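Local structure of aldose 1-epimerase (Caenorhabditis elegans, 1LUR) at residues A139-T144 with L167-H172. The protein probably interconverts the alpha and beta anomers of aldose sugars such as galactose, acting as an aldose 1-epimerase (mutarotase). Numbering follows the deposited sequence.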
# COMPACT_ATOMS: atom_id res chain seq x y z
N ALA A 139 18.72 2.44 -7.02
CA ALA A 139 18.44 1.81 -5.74
C ALA A 139 18.27 0.32 -5.89
O ALA A 139 17.80 -0.18 -6.92
CB ALA A 139 17.18 2.41 -5.13
N LYS A 140 18.68 -0.40 -4.85
CA LYS A 140 18.57 -1.84 -4.81
C LYS A 140 17.51 -1.99 -3.73
O LYS A 140 17.75 -1.64 -2.58
CB LYS A 140 19.88 -2.49 -4.36
CG LYS A 140 19.78 -4.01 -4.28
CD LYS A 140 21.07 -4.64 -3.78
CE LYS A 140 20.86 -6.13 -3.53
NZ LYS A 140 19.82 -6.36 -2.49
N ILE A 141 16.33 -2.47 -4.12
CA ILE A 141 15.24 -2.64 -3.17
C ILE A 141 14.94 -4.08 -2.82
O ILE A 141 14.87 -4.95 -3.70
CB ILE A 141 13.94 -1.99 -3.72
CG1 ILE A 141 14.17 -0.51 -4.03
CG2 ILE A 141 12.82 -2.08 -2.69
CD1 ILE A 141 14.47 -0.23 -5.49
N ASP A 142 14.74 -4.33 -1.53
CA ASP A 142 14.43 -5.65 -1.02
C ASP A 142 13.18 -5.56 -0.16
O ASP A 142 13.10 -4.73 0.75
CB ASP A 142 15.60 -6.20 -0.20
CG ASP A 142 16.71 -6.75 -1.07
OD1 ASP A 142 17.23 -6.01 -1.93
OD2 ASP A 142 17.06 -7.94 -0.89
N VAL A 143 12.20 -6.41 -0.46
CA VAL A 143 10.94 -6.44 0.27
C VAL A 143 10.70 -7.84 0.81
O VAL A 143 10.83 -8.83 0.08
CB VAL A 143 9.76 -6.04 -0.64
CG1 VAL A 143 8.44 -6.43 0.01
CG2 VAL A 143 9.81 -4.54 -0.90
N THR A 144 10.33 -7.93 2.09
CA THR A 144 10.07 -9.22 2.70
C THR A 144 8.68 -9.31 3.30
O THR A 144 8.18 -8.35 3.89
CB THR A 144 11.09 -9.52 3.83
OG1 THR A 144 12.43 -9.45 3.31
CG2 THR A 144 10.85 -10.92 4.42
N LEU A 167 13.10 7.73 -2.84
CA LEU A 167 12.49 6.41 -2.65
C LEU A 167 11.44 6.49 -1.56
O LEU A 167 11.72 6.81 -0.39
CB LEU A 167 13.53 5.34 -2.29
CG LEU A 167 12.99 3.90 -2.44
CD1 LEU A 167 12.92 3.53 -3.91
CD2 LEU A 167 13.88 2.92 -1.71
N ALA A 168 10.20 6.23 -1.94
CA ALA A 168 9.08 6.26 -1.01
C ALA A 168 8.15 5.16 -1.48
O ALA A 168 7.41 5.32 -2.45
CB ALA A 168 8.40 7.62 -1.07
N LEU A 169 8.21 4.02 -0.79
CA LEU A 169 7.38 2.88 -1.16
C LEU A 169 6.12 2.71 -0.34
O LEU A 169 5.86 3.44 0.62
CB LEU A 169 8.20 1.60 -1.02
CG LEU A 169 9.66 1.62 -1.47
CD1 LEU A 169 10.36 0.34 -1.02
CD2 LEU A 169 9.73 1.77 -2.99
N THR A 170 5.35 1.70 -0.73
CA THR A 170 4.10 1.33 -0.07
C THR A 170 3.64 -0.01 -0.63
O THR A 170 4.24 -0.53 -1.57
CB THR A 170 2.95 2.35 -0.23
OG1 THR A 170 1.96 2.07 0.78
CG2 THR A 170 2.27 2.23 -1.60
N ASN A 171 2.60 -0.56 -0.01
CA ASN A 171 2.01 -1.84 -0.43
C ASN A 171 0.60 -1.45 -0.85
O ASN A 171 -0.12 -0.79 -0.10
CB ASN A 171 1.97 -2.84 0.72
CG ASN A 171 1.21 -4.09 0.35
OD1 ASN A 171 -0.01 -4.16 0.49
ND2 ASN A 171 1.93 -5.09 -0.17
N HIS A 172 0.20 -1.87 -2.05
CA HIS A 172 -1.12 -1.52 -2.54
C HIS A 172 -2.22 -2.58 -2.47
O HIS A 172 -3.02 -2.71 -3.40
CB HIS A 172 -0.99 -1.02 -3.98
CG HIS A 172 -1.98 0.05 -4.35
ND1 HIS A 172 -3.34 -0.18 -4.38
CD2 HIS A 172 -1.80 1.35 -4.69
CE1 HIS A 172 -3.96 0.94 -4.72
NE2 HIS A 172 -3.05 1.88 -4.91
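Ile141 meets Leu167 and Leu169 in a small, wholly apolar contact inside the beta-sandwich of the galactose mutarotase fold, where the inner face of strand 138-147 looks across at the chain leading into strand 170-175 of the facing sheet. No hydrogen bond joins the two segments, and 142 Å², both sides summed, is buried between them. Each branch of Ile141 meets one of the two leucines, which flank Ala168. With CG1 beside the backbone N (chi1 -57°), the CG2 methyl is anti to that N and reaches Leu169 CD1 at 3.8 Å, the two side chains crossing at a slant. On the other branch, CG1 lies 4.2 Å from CD2 of Leu167, whose side chain runs past that of Ile141 in the opposite sense. Strand alternation turns Lys140 and Asp142 away, and on that outer face Lys140 NZ forms a salt bridge with Asp142 OD1 at 2.7 Å, NZ coming from the syn side but about 29° out of the carboxylate plane; Ser125 OG is also hydrogen-bonded to this oxygen. Within its sheet, segment 139-144 runs between strands 121-129 and 152-160, hydrogen-bonded through its backbone to both. Trp112 packs on Ile141, Leu107 on Leu169, and Ala159 of strand 152-160 on Leu167.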